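Local coordinates for protein extracellular invertase (Aspergillus kawachii, PDB 5XHA) that probably hydrolyses sucrose and related beta-fructofuranosides to release fructose, as an extracellular invertase of glycoside hydrolase family 32, at residues Gly241-Asn246 with Leu290-Thr295; Ile270-Ser275 with Ile286-Trp291; Trp226-Asn231 with Phe245-Gly250; Asn305-Gly310 with Ser396-Ser401. All coordinates share one frame; numbering follows the deposited sequence.

Overall arrangement
Followed from the N terminus, the chain first closes a short loop at contact 3, where 226-231, at the end of strand 219-227, meets 245-250. Contact 1 opens inside that loop, at 241-246, and closes beyond it, at 290-295, so the two cross and share Phe245 and Asn246. Contact 2 pairs the hairpin strands 265-274 and 286-298 within the span of contact 1 and ends on the same strand, sharing Leu290 and Trp291. Contact 4 comes next in series, bringing 305-310 against 396-401 over 85 intervening residues. Together they tie one propeller sheet, built on strands 265-274, 286-298 and 302-311, to the preceding sheet and to strand 398-403.

Contact 1 of 4, residues Gly241-Asn246 with Leu290-Thr295; sequences GRWAFN and LWVSGT. With FRU (beta-D-fructofuranose), chain D.
In the five-bladed beta-propeller typical of family 32 glycoside hydrolases, the loop Gly241-Asn246 lies against strand 286-298 of one blade, and Trp243 meets Leu290 and Val292 there. Here an indole packs an irregular loop on a strand through apolar contacts, while the loop's polar bonds to the sheet go mainly to the neighbouring strand 265-274. The far end of the six-membered ring does the touching: CG of Trp243 stands beside the backbone N (chi1 -56°), and the indole reaches out to the strand. Val292 comes from the opposite direction and meets the ring at its edge, near the ring plane, with Trp243 CH2 3.7 Å from Val292 CG2. Leu290 comes in slantwise, Trp243 CZ3 lying 3.8 Å from Leu290 CD1. The same methyl, CD1, also touches the loop backbone, 3.7 Å from Arg242 O, a carbonyl hydrogen-bonded to Thr272 OG1. Trp226 adds a T-shaped partner for Trp243. Gly241 turns the chain with a positive phi of 56°, while the side chain of Arg242 leaves the backbone away from the strand and its NH2 is hydrogen-bonded to Asn231 O. At the other end of the loop the chain reaches a bound fructose (chain D), also hydrogen-bonded to His200. C6 of this sugar lies in the plane of the Phe245 ring, at its edge, and Phe245 O is 3.5 Å from the same fructose C6.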
# COMPACT_ATOMS: atom_id res chain seq x y z
N GLY A 241 -27.67 -5.89 -22.03
CA GLY A 241 -26.74 -4.80 -22.26
C GLY A 241 -25.42 -5.29 -22.82
O GLY A 241 -25.41 -6.17 -23.68
N ARG A 242 -24.32 -4.72 -22.32
CA ARG A 242 -22.99 -5.17 -22.66
C ARG A 242 -22.17 -5.39 -21.38
O ARG A 242 -22.46 -4.80 -20.35
CB ARG A 242 -22.29 -4.17 -23.60
CG ARG A 242 -23.14 -3.67 -24.78
CD ARG A 242 -22.30 -2.91 -25.81
NE ARG A 242 -21.35 -3.81 -26.46
CZ ARG A 242 -21.62 -4.64 -27.47
NH1 ARG A 242 -22.83 -4.70 -28.01
NH2 ARG A 242 -20.67 -5.45 -27.94
N TRP A 243 -21.18 -6.26 -21.46
CA TRP A 243 -20.18 -6.39 -20.40
C TRP A 243 -19.31 -5.13 -20.35
O TRP A 243 -18.77 -4.78 -19.30
CB TRP A 243 -19.31 -7.64 -20.61
CG TRP A 243 -20.08 -8.95 -20.72
CD1 TRP A 243 -19.90 -9.92 -21.68
CD2 TRP A 243 -21.12 -9.43 -19.86
NE1 TRP A 243 -20.76 -10.97 -21.47
CE2 TRP A 243 -21.52 -10.70 -20.35
CE3 TRP A 243 -21.76 -8.91 -18.73
CZ2 TRP A 243 -22.53 -11.45 -19.74
CZ3 TRP A 243 -22.76 -9.66 -18.12
CH2 TRP A 243 -23.13 -10.92 -18.63
N ALA A 244 -19.17 -4.48 -21.50
CA ALA A 244 -18.60 -3.14 -21.59
C ALA A 244 -17.13 -3.08 -21.15
O ALA A 244 -16.39 -4.05 -21.29
CB ALA A 244 -19.48 -2.16 -20.83
N PHE A 245 -16.71 -1.94 -20.61
CA PHE A 245 -15.29 -1.68 -20.43
C PHE A 245 -14.81 -1.87 -19.00
O PHE A 245 -13.61 -1.88 -18.75
CB PHE A 245 -15.01 -0.26 -20.90
CG PHE A 245 -15.20 -0.07 -22.37
CD1 PHE A 245 -14.15 -0.28 -23.26
CD2 PHE A 245 -16.42 0.32 -22.88
CE1 PHE A 245 -14.31 -0.09 -24.63
CE2 PHE A 245 -16.60 0.50 -24.25
CZ PHE A 245 -15.55 0.30 -25.12
N ASN A 246 -15.73 -2.04 -18.05
CA ASN A 246 -15.33 -2.22 -16.65
C ASN A 246 -16.50 -2.71 -15.82
O ASN A 246 -17.61 -2.30 -16.08
CB ASN A 246 -14.80 -0.88 -16.09
CG ASN A 246 -14.15 -1.03 -14.74
OD1 ASN A 246 -13.17 -1.77 -14.58
ND2 ASN A 246 -14.69 -0.33 -13.73
N LEU A 290 -26.88 -4.89 -14.38
CA LEU A 290 -27.10 -6.27 -14.81
C LEU A 290 -27.13 -7.29 -13.67
O LEU A 290 -26.55 -7.09 -12.58
CB LEU A 290 -26.00 -6.68 -15.79
CG LEU A 290 -25.74 -5.75 -16.98
CD1 LEU A 290 -24.67 -6.36 -17.89
CD2 LEU A 290 -27.00 -5.49 -17.78
N TRP A 291 -27.85 -8.39 -13.93
CA TRP A 291 -27.77 -9.61 -13.15
C TRP A 291 -27.35 -10.72 -14.10
O TRP A 291 -27.60 -10.63 -15.31
CB TRP A 291 -29.09 -9.96 -12.46
CG TRP A 291 -30.26 -10.31 -13.39
CD1 TRP A 291 -31.28 -9.48 -13.78
CD2 TRP A 291 -30.53 -11.58 -14.01
NE1 TRP A 291 -32.15 -10.15 -14.60
CE2 TRP A 291 -31.72 -11.44 -14.77
CE3 TRP A 291 -29.87 -12.82 -14.02
CZ2 TRP A 291 -32.28 -12.49 -15.52
CZ3 TRP A 291 -30.43 -13.88 -14.77
CH2 TRP A 291 -31.62 -13.70 -15.52
N VAL A 292 -26.70 -11.74 -13.55
CA VAL A 292 -26.16 -12.85 -14.32
C VAL A 292 -26.26 -14.11 -13.49
O VAL A 292 -25.88 -14.14 -12.32
CB VAL A 292 -24.67 -12.62 -14.66
CG1 VAL A 292 -24.18 -13.67 -15.66
CG2 VAL A 292 -24.44 -11.22 -15.22
N SER A 293 -26.81 -15.15 -14.12
CA SER A 293 -26.85 -16.50 -13.54
C SER A 293 -25.69 -17.27 -14.13
O SER A 293 -25.34 -17.03 -15.28
CB SER A 293 -28.14 -17.22 -13.93
OG SER A 293 -28.11 -18.59 -13.54
N GLY A 294 -25.10 -18.17 -13.36
CA GLY A 294 -23.99 -18.94 -13.87
C GLY A 294 -23.72 -20.19 -13.07
O GLY A 294 -24.16 -20.32 -11.92
N THR A 295 -23.02 -21.13 -13.69
CA THR A 295 -22.55 -22.34 -13.01
C THR A 295 -21.10 -22.09 -12.66
O THR A 295 -20.42 -21.28 -13.30
CB THR A 295 -22.69 -23.62 -13.88
OG1 THR A 295 -22.07 -23.42 -15.16
CG2 THR A 295 -24.16 -24.00 -14.11
C1 FRU D . -7.39 -0.14 -23.69
C2 FRU D . -8.90 -0.08 -23.73
C3 FRU D . -9.34 1.24 -23.11
C4 FRU D . -9.93 0.84 -21.78
C5 FRU D . -9.77 -0.68 -21.63
C6 FRU D . -11.02 -1.42 -21.13
O1 FRU D . -6.92 0.03 -22.34
O2 FRU D . -9.37 -0.25 -25.07
O3 FRU D . -10.29 1.96 -23.91
O4 FRU D . -9.24 1.56 -20.76
O5 FRU D . -9.37 -1.16 -22.91
O6 FRU D . -10.81 -2.84 -21.00

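Contact 2 of 4, residues Ile270-Ser275 with Ile286-Trp291; sequences IGTEGS and IHDMLW. With NA (sodium ion), chain C; FRU (beta-D-fructofuranose), chain B.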
# COMPACT_ATOMS: atom_id res chain seq x y z
N ILE A 270 -23.90 -6.74 -11.20
CA ILE A 270 -22.80 -5.84 -11.53
C ILE A 270 -23.33 -4.61 -12.21
O ILE A 270 -24.36 -4.66 -12.88
CB ILE A 270 -21.78 -6.46 -12.52
CG1 ILE A 270 -22.50 -7.16 -13.67
CG2 ILE A 270 -20.84 -7.41 -11.81
CD1 ILE A 270 -21.57 -7.53 -14.79
N GLY A 271 -22.60 -3.52 -12.05
CA GLY A 271 -22.71 -2.40 -12.96
C GLY A 271 -21.67 -2.60 -14.04
O GLY A 271 -20.57 -3.08 -13.75
N THR A 272 -22.01 -2.26 -15.28
CA THR A 272 -21.00 -2.19 -16.34
C THR A 272 -20.92 -0.76 -16.86
O THR A 272 -21.95 -0.10 -17.02
CB THR A 272 -21.26 -3.18 -17.51
OG1 THR A 272 -22.34 -2.73 -18.32
CG2 THR A 272 -21.57 -4.55 -16.98
N GLU A 273 -19.69 -0.30 -17.08
CA GLU A 273 -19.40 1.03 -17.59
C GLU A 273 -19.15 0.94 -19.09
O GLU A 273 -18.14 0.36 -19.54
CB GLU A 273 -18.16 1.60 -16.91
CG GLU A 273 -18.29 1.73 -15.41
CD GLU A 273 -17.22 2.64 -14.84
OE1 GLU A 273 -17.31 3.87 -15.08
OE2 GLU A 273 -16.29 2.11 -14.19
N GLY A 274 -20.07 1.52 -19.85
CA GLY A 274 -20.05 1.50 -21.30
C GLY A 274 -19.76 2.85 -21.92
O GLY A 274 -19.70 3.87 -21.23
N SER A 275 -19.60 2.83 -23.24
CA SER A 275 -19.20 4.00 -24.01
C SER A 275 -19.44 3.74 -25.49
O SER A 275 -19.34 2.60 -25.94
CB SER A 275 -17.71 4.24 -23.79
OG SER A 275 -17.21 5.28 -24.60
N ILE A 286 -22.74 4.96 -20.59
CA ILE A 286 -23.80 3.98 -20.37
C ILE A 286 -23.54 3.24 -19.04
O ILE A 286 -22.50 2.61 -18.86
CB ILE A 286 -23.91 2.98 -21.56
CG1 ILE A 286 -24.15 3.71 -22.89
CG2 ILE A 286 -25.03 1.98 -21.32
CD1 ILE A 286 -23.66 2.96 -24.12
N HIS A 287 -24.49 3.34 -18.12
CA HIS A 287 -24.39 2.68 -16.82
C HIS A 287 -25.43 1.56 -16.72
O HIS A 287 -26.57 1.80 -16.35
CB HIS A 287 -24.63 3.71 -15.71
CG HIS A 287 -23.49 4.68 -15.52
ND1 HIS A 287 -23.30 5.77 -16.34
CD2 HIS A 287 -22.50 4.74 -14.60
CE1 HIS A 287 -22.25 6.46 -15.93
NE2 HIS A 287 -21.74 5.84 -14.88
N ASP A 288 -25.02 0.33 -17.06
CA ASP A 288 -25.94 -0.83 -17.09
C ASP A 288 -25.97 -1.58 -15.76
O ASP A 288 -24.92 -1.93 -15.22
CB ASP A 288 -25.55 -1.84 -18.19
CG ASP A 288 -25.96 -1.40 -19.61
OD1 ASP A 288 -26.68 -0.41 -19.80
OD2 ASP A 288 -25.52 -2.08 -20.55
N MET A 289 -27.17 -1.88 -15.26
CA MET A 289 -27.36 -2.57 -14.01
C MET A 289 -27.85 -3.99 -14.28
O MET A 289 -29.06 -4.25 -14.37
CB MET A 289 -28.37 -1.81 -13.13
CG MET A 289 -28.48 -2.33 -11.71
SD MET A 289 -26.89 -2.43 -10.88
CE MET A 289 -26.65 -4.19 -10.74
N LEU A 290 -26.88 -4.89 -14.38
CA LEU A 290 -27.10 -6.27 -14.81
C LEU A 290 -27.13 -7.29 -13.67
O LEU A 290 -26.55 -7.09 -12.58
CB LEU A 290 -26.00 -6.68 -15.79
CG LEU A 290 -25.74 -5.75 -16.98
CD1 LEU A 290 -24.67 -6.36 -17.89
CD2 LEU A 290 -27.00 -5.49 -17.78
N TRP A 291 -27.85 -8.39 -13.93
CA TRP A 291 -27.77 -9.61 -13.15
C TRP A 291 -27.35 -10.72 -14.10
O TRP A 291 -27.60 -10.63 -15.31
CB TRP A 291 -29.09 -9.96 -12.46
CG TRP A 291 -30.26 -10.31 -13.39
CD1 TRP A 291 -31.28 -9.48 -13.78
CD2 TRP A 291 -30.53 -11.58 -14.01
NE1 TRP A 291 -32.15 -10.15 -14.60
CE2 TRP A 291 -31.72 -11.44 -14.77
CE3 TRP A 291 -29.87 -12.82 -14.02
CZ2 TRP A 291 -32.28 -12.49 -15.52
CZ3 TRP A 291 -30.43 -13.88 -14.77
CH2 TRP A 291 -31.62 -13.70 -15.52
NA NA C . -28.75 2.09 -15.87
C1 FRU B . -18.30 5.11 -10.14
C2 FRU B . -17.20 6.07 -10.65
C3 FRU B . -16.48 5.63 -11.94
C4 FRU B . -15.13 6.34 -11.83
C5 FRU B . -14.97 6.67 -10.34
C6 FRU B . -14.85 8.17 -10.06
O1 FRU B . -17.87 4.21 -9.10
O2 FRU B . -17.81 7.35 -10.88
O3 FRU B . -17.11 5.97 -13.20
O4 FRU B . -14.09 5.52 -12.35
O5 FRU B . -16.16 6.22 -9.67
O6 FRU B . -13.63 8.39 -9.38
O HOH W 1 -22.68 -0.52 -19.90
O HOH W 2 -19.62 4.55 -12.86
O HOH W 3 -28.73 1.90 -18.21
O HOH W 4 -29.49 -0.15 -16.24
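Thr272 and Asp288 lean across one another on one face of the paired strands, Thr272 OG1 resting 3.3 Å from Asp288 CB. The hydroxyl is hydrogen-bonded to Arg242 O and to a water. The other branch of Thr272, CG2, stands beside the backbone N and meets Leu290 nearly at a right angle, 3.7 Å from Leu290 CD1. Met289 projects to the other face, but its chain bends at chi2 (53°) and again at chi3 (-110°), bringing Met289 CE within 3.2 Å of Ile270 O. These contacts lie on an antiparallel beta hairpin of a propeller blade, joined by three hydrogen-bonded pairs. At Gly274, N donates to Ile286 O in the carbonyl plane, whereas Ile286 N returns the bond from above the Gly274 carbonyl plane. On the face of Met289, Glu273 and His287 extend toward a fructose (chain B), whose O3 donates to Glu273 OE1 over 2.8 Å. Thr284 OG1 also holds OE1, and Asn246 ND2 grips OE2. One water donates weakly to Glu273 OE1, accepts weakly from His287 NE2 and is hydrogen-bonded to that O3. His287 O binds the sodium ion at 2.2 Å; two waters and the carbonyl oxygens of Gly315, Phe316 and Ser318 complete its ligands.

Contact 3 of 4, residues Trp226-Asn231 with Phe245-Gly250; sequences WHEPTN and FNFETG. With FRU (beta-D-fructofuranose), chain E; FRU (beta-D-fructofuranose), chain B; FRU (beta-D-fructofuranose), chain D.
Trp226-Asn231 and Phe245-Phe247 run in roughly opposite directions and come nearest at Asn231 and Phe245, whose CA atoms are 5.3 Å apart. With CG anti to the backbone N (chi1 -158°), Asn231 lays its amide over one face of the Phe245 ring, the planes 21° apart and Asn231 CG 3.6 Å from Phe245 CE2. Asn231 CB adds a CH-pi contact over the same ring. The Thr230 side chain crosses that of Phe245 at about a right angle, Thr230 CG2 3.5 Å from Phe245 CD1, and its OG1 makes a weak hydrogen bond to O6 of the chain D fructose. At Trp226, Phe247 CE2 sits over one face of the indole, 3.6 Å from Trp226 CZ3, with the rings inclined at 34°. Trp226 NE1 donates to Glu228 OE2 from the anti side, tilted out of the carboxylate plane. Glu248 OE2 is 2.9 Å from O1 of the chain B fructose, the oxygen bridging it to the chain E fructose, and makes a salt bridge with Arg170. Trp226 lies near the end of strand 219-227, outermost in its four-stranded sheet, and packs on Thr268 and Ile270 of strand 265-274, while Phe247 touches Ile270, Thr272 and Pro204, bridging two neighbouring sheets.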
# COMPACT_ATOMS: atom_id res chain seq x y z
N TRP A 226 -14.39 -14.68 -13.03
CA TRP A 226 -15.25 -14.32 -14.16
C TRP A 226 -14.64 -13.13 -14.86
O TRP A 226 -14.33 -12.14 -14.21
CB TRP A 226 -16.67 -13.97 -13.69
CG TRP A 226 -17.58 -13.60 -14.81
CD1 TRP A 226 -17.61 -14.14 -16.06
CD2 TRP A 226 -18.59 -12.60 -14.79
NE1 TRP A 226 -18.56 -13.54 -16.83
CE2 TRP A 226 -19.20 -12.59 -16.07
CE3 TRP A 226 -19.07 -11.73 -13.80
CZ2 TRP A 226 -20.24 -11.73 -16.39
CZ3 TRP A 226 -20.11 -10.87 -14.14
CH2 TRP A 226 -20.68 -10.87 -15.43
N HIS A 227 -14.44 -13.25 -16.17
CA HIS A 227 -13.98 -12.14 -16.99
C HIS A 227 -14.53 -12.28 -18.40
O HIS A 227 -14.93 -13.36 -18.80
CB HIS A 227 -12.44 -12.06 -16.99
CG HIS A 227 -11.78 -13.29 -17.53
ND1 HIS A 227 -11.38 -13.41 -18.84
CD2 HIS A 227 -11.46 -14.46 -16.93
CE1 HIS A 227 -10.85 -14.60 -19.03
NE2 HIS A 227 -10.88 -15.26 -17.89
N GLU A 228 -14.59 -11.17 -19.12
CA GLU A 228 -15.18 -11.12 -20.45
C GLU A 228 -14.32 -10.19 -21.29
O GLU A 228 -13.66 -9.30 -20.74
CB GLU A 228 -16.60 -10.58 -20.40
CG GLU A 228 -17.60 -11.44 -19.63
CD GLU A 228 -17.94 -12.75 -20.32
OE1 GLU A 228 -17.47 -13.00 -21.44
OE2 GLU A 228 -18.69 -13.55 -19.72
N PRO A 229 -14.30 -10.41 -22.62
CA PRO A 229 -13.51 -9.51 -23.47
C PRO A 229 -14.06 -8.10 -23.45
O PRO A 229 -15.27 -7.92 -23.37
CB PRO A 229 -13.66 -10.11 -24.88
CG PRO A 229 -14.01 -11.55 -24.65
CD PRO A 229 -14.79 -11.59 -23.36
N THR A 230 -13.17 -7.13 -23.52
CA THR A 230 -13.55 -5.73 -23.56
C THR A 230 -14.77 -5.48 -24.45
O THR A 230 -14.76 -5.81 -25.63
CB THR A 230 -12.39 -4.87 -24.08
OG1 THR A 230 -11.20 -5.22 -23.35
CG2 THR A 230 -12.68 -3.41 -23.90
N ASN A 231 -15.81 -4.91 -23.87
CA ASN A 231 -17.00 -4.50 -24.58
C ASN A 231 -17.70 -5.60 -25.38
O ASN A 231 -18.37 -5.32 -26.36
CB ASN A 231 -16.70 -3.30 -25.48
CG ASN A 231 -17.95 -2.49 -25.83
OD1 ASN A 231 -18.90 -2.39 -25.05
ND2 ASN A 231 -17.94 -1.91 -27.01
N PHE A 245 -16.71 -1.94 -20.61
CA PHE A 245 -15.29 -1.68 -20.43
C PHE A 245 -14.81 -1.87 -19.00
O PHE A 245 -13.61 -1.88 -18.75
CB PHE A 245 -15.01 -0.26 -20.90
CG PHE A 245 -15.20 -0.07 -22.37
CD1 PHE A 245 -14.15 -0.28 -23.26
CD2 PHE A 245 -16.42 0.32 -22.88
CE1 PHE A 245 -14.31 -0.09 -24.63
CE2 PHE A 245 -16.60 0.50 -24.25
CZ PHE A 245 -15.55 0.30 -25.12
N ASN A 246 -15.73 -2.04 -18.05
CA ASN A 246 -15.33 -2.22 -16.65
C ASN A 246 -16.50 -2.71 -15.82
O ASN A 246 -17.61 -2.30 -16.08
CB ASN A 246 -14.80 -0.88 -16.09
CG ASN A 246 -14.15 -1.03 -14.74
OD1 ASN A 246 -13.17 -1.77 -14.58
ND2 ASN A 246 -14.69 -0.33 -13.73
N PHE A 247 -16.25 -3.59 -14.84
CA PHE A 247 -17.28 -4.03 -13.90
C PHE A 247 -17.16 -3.25 -12.59
O PHE A 247 -16.06 -3.06 -12.08
CB PHE A 247 -17.18 -5.53 -13.55
CG PHE A 247 -17.58 -6.48 -14.66
CD1 PHE A 247 -18.29 -6.07 -15.78
CD2 PHE A 247 -17.26 -7.83 -14.54
CE1 PHE A 247 -18.64 -6.97 -16.76
CE2 PHE A 247 -17.62 -8.73 -15.53
CZ PHE A 247 -18.31 -8.30 -16.64
N GLU A 248 -18.30 -2.84 -12.05
CA GLU A 248 -18.38 -2.22 -10.73
C GLU A 248 -19.38 -2.96 -9.86
O GLU A 248 -20.23 -3.71 -10.36
CB GLU A 248 -18.79 -0.74 -10.87
CG GLU A 248 -17.83 0.07 -11.73
CD GLU A 248 -18.13 1.54 -11.70
OE1 GLU A 248 -19.17 1.95 -12.25
OE2 GLU A 248 -17.30 2.28 -11.12
N THR A 249 -19.27 -2.75 -8.55
CA THR A 249 -20.25 -3.17 -7.56
C THR A 249 -20.72 -4.61 -7.65
O THR A 249 -21.91 -4.91 -7.45
CB THR A 249 -21.47 -2.21 -7.51
OG1 THR A 249 -22.23 -2.28 -8.73
CG2 THR A 249 -21.00 -0.79 -7.29
N GLY A 250 -19.78 -5.52 -7.92
CA GLY A 250 -20.10 -6.94 -8.04
C GLY A 250 -20.62 -7.47 -6.71
O GLY A 250 -19.97 -7.31 -5.69
C1 FRU E . -20.17 3.18 -8.98
C2 FRU E . -18.89 3.64 -8.22
C3 FRU E . -18.28 2.49 -7.41
C4 FRU E . -17.48 3.25 -6.35
C5 FRU E . -18.34 4.48 -6.08
C6 FRU E . -17.53 5.76 -5.89
O1 FRU E . -21.11 4.25 -9.19
O3 FRU E . -17.52 1.56 -8.19
O4 FRU E . -17.27 2.52 -5.14
O5 FRU E . -19.23 4.62 -7.21
O6 FRU E . -18.39 6.92 -5.88
C1 FRU B . -18.30 5.11 -10.14
C2 FRU B . -17.20 6.07 -10.65
C3 FRU B . -16.48 5.63 -11.94
C4 FRU B . -15.13 6.34 -11.83
C5 FRU B . -14.97 6.67 -10.34
C6 FRU B . -14.85 8.17 -10.06
O1 FRU B . -17.87 4.21 -9.10
O2 FRU B . -17.81 7.35 -10.88
O3 FRU B . -17.11 5.97 -13.20
O4 FRU B . -14.09 5.52 -12.35
O5 FRU B . -16.16 6.22 -9.67
O6 FRU B . -13.63 8.39 -9.38
C1 FRU D . -7.39 -0.14 -23.69
C2 FRU D . -8.90 -0.08 -23.73
C3 FRU D . -9.34 1.24 -23.11
C4 FRU D . -9.93 0.84 -21.78
C5 FRU D . -9.77 -0.68 -21.63
C6 FRU D . -11.02 -1.42 -21.13
O1 FRU D . -6.92 0.03 -22.34
O2 FRU D . -9.37 -0.25 -25.07
O3 FRU D . -10.29 1.96 -23.91
O4 FRU D . -9.24 1.56 -20.76
O5 FRU D . -9.37 -1.16 -22.91
O6 FRU D . -10.81 -2.84 -21.00

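Contact 4 of 4, residues Asn305-Gly310 with Ser396-Ser401; sequences NPNMAG and SWQVVS
Van der Waals packing comes first, and Met308 carries most of it, pressed against the backbone of Trp397 and Gln398. CG of Met308 lies between its backbone N and carbonyl carbon (chi1 56°), and from there the chain runs out fully extended, which carries the sulfur across to the other segment. Met308 SD is 3.7 Å from Trp397 CA and 3.8 Å from Gln398 N. The Gln398 side chain crosses Met308 nearly at a right angle, its CG 4.0 Å from Met308 SD, and Gln398 OE1 rests 3.7 Å from Asn307 CB. Near the other end, Ser396 CB lies 3.9 Å from Gly310 CA, where no side chain intervenes, and comes closer still to Ala309 O, at 2.9 Å, a spacing so short that it is doubtful. This pairing of 305-310 with 396-401 joins the edge of one propeller sheet to strand 398-403, which belongs to a different sheet. Strand 302-311 turns a corner at Asn307, and Asn307 and Met308 together face Ser293 of the adjoining strand in a classic beta bulge. Polar groups, the second kind, look outside the two segments: Gln398 NE2 is hydrogen-bonded to Gln412 OE1 and Ser396 O to Thr413 OG1, both on strand 408-418. Aromatic contacts are the third kind: the Trp397 side chain leaves the backbone away from 305-310, makes T-shaped pairs with Trp239 and Phe527, and its NE1 is hydrogen-bonded to Ala390 O.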
# COMPACT_ATOMS: atom_id res chain seq x y z
N ASN A 305 -19.51 -19.39 -14.98
CA ASN A 305 -19.86 -19.52 -16.40
C ASN A 305 -21.29 -19.08 -16.65
O ASN A 305 -22.23 -19.81 -16.32
CB ASN A 305 -19.65 -20.98 -16.83
CG ASN A 305 -18.26 -21.50 -16.44
OD1 ASN A 305 -17.25 -21.08 -17.00
ND2 ASN A 305 -18.20 -22.39 -15.44
N PRO A 306 -21.49 -17.87 -17.19
CA PRO A 306 -22.86 -17.40 -17.33
C PRO A 306 -23.74 -18.29 -18.20
O PRO A 306 -23.31 -18.74 -19.26
CB PRO A 306 -22.69 -16.03 -17.99
CG PRO A 306 -21.36 -15.56 -17.53
CD PRO A 306 -20.52 -16.82 -17.52
N ASN A 307 -24.96 -18.55 -17.75
CA ASN A 307 -25.95 -19.28 -18.57
C ASN A 307 -27.21 -18.45 -18.88
O ASN A 307 -28.06 -18.88 -19.65
CB ASN A 307 -26.32 -20.62 -17.90
CG ASN A 307 -26.72 -20.48 -16.44
OD1 ASN A 307 -27.31 -19.48 -16.03
ND2 ASN A 307 -26.40 -21.48 -15.66
N MET A 308 -27.33 -17.28 -18.26
CA MET A 308 -28.34 -16.29 -18.64
C MET A 308 -28.08 -14.97 -17.88
O MET A 308 -27.41 -14.94 -16.85
CB MET A 308 -29.78 -16.78 -18.36
CG MET A 308 -30.05 -17.20 -16.92
SD MET A 308 -31.73 -17.78 -16.63
CE MET A 308 -31.71 -18.06 -14.87
N ALA A 309 -28.61 -13.88 -18.41
CA ALA A 309 -28.34 -12.57 -17.83
C ALA A 309 -29.44 -11.65 -18.24
O ALA A 309 -30.11 -11.90 -19.24
CB ALA A 309 -26.99 -12.04 -18.31
N GLY A 310 -29.64 -10.60 -17.45
CA GLY A 310 -30.62 -9.56 -17.75
C GLY A 310 -30.28 -8.28 -17.00
O GLY A 310 -29.13 -8.09 -16.56
N SER A 396 -32.45 -13.75 -21.18
CA SER A 396 -32.52 -13.61 -19.72
C SER A 396 -33.36 -14.68 -19.06
O SER A 396 -33.84 -14.50 -17.94
CB SER A 396 -33.01 -12.20 -19.34
OG SER A 396 -33.95 -11.73 -20.25
N TRP A 397 -33.48 -15.82 -19.74
CA TRP A 397 -34.18 -16.98 -19.23
C TRP A 397 -33.58 -18.24 -19.89
O TRP A 397 -32.84 -18.14 -20.86
CB TRP A 397 -35.67 -16.87 -19.54
CG TRP A 397 -35.95 -16.83 -21.00
CD1 TRP A 397 -36.10 -17.91 -21.84
CD2 TRP A 397 -36.09 -15.66 -21.83
NE1 TRP A 397 -36.33 -17.49 -23.12
CE2 TRP A 397 -36.33 -16.12 -23.15
CE3 TRP A 397 -36.06 -14.28 -21.59
CZ2 TRP A 397 -36.52 -15.24 -24.22
CZ3 TRP A 397 -36.24 -13.41 -22.66
CH2 TRP A 397 -36.47 -13.89 -23.96
N GLN A 398 -33.86 -19.41 -19.33
CA GLN A 398 -33.46 -20.66 -19.97
C GLN A 398 -34.49 -21.77 -19.69
O GLN A 398 -35.15 -21.77 -18.64
CB GLN A 398 -32.06 -21.09 -19.51
CG GLN A 398 -32.01 -21.46 -18.04
CD GLN A 398 -30.60 -21.74 -17.55
OE1 GLN A 398 -29.69 -22.02 -18.32
NE2 GLN A 398 -30.43 -21.66 -16.24
N VAL A 399 -34.62 -22.70 -20.64
CA VAL A 399 -35.53 -23.84 -20.49
C VAL A 399 -34.91 -24.77 -19.47
O VAL A 399 -33.74 -25.10 -19.57
CB VAL A 399 -35.73 -24.60 -21.83
CG1 VAL A 399 -36.57 -25.85 -21.61
CG2 VAL A 399 -36.39 -23.70 -22.87
N VAL A 400 -35.67 -25.16 -18.46
CA VAL A 400 -35.14 -26.12 -17.48
C VAL A 400 -35.79 -27.50 -17.59
O VAL A 400 -35.26 -28.45 -17.03
CB VAL A 400 -35.29 -25.61 -16.03
CG1 VAL A 400 -34.27 -24.51 -15.76
CG2 VAL A 400 -36.72 -25.16 -15.73
N SER A 401 -36.94 -27.59 -18.29
CA SER A 401 -37.59 -28.88 -18.56
C SER A 401 -38.56 -28.80 -19.75
O SER A 401 -38.88 -27.70 -20.24
CB SER A 401 -38.32 -29.41 -17.32
OG SER A 401 -39.48 -28.65 -17.07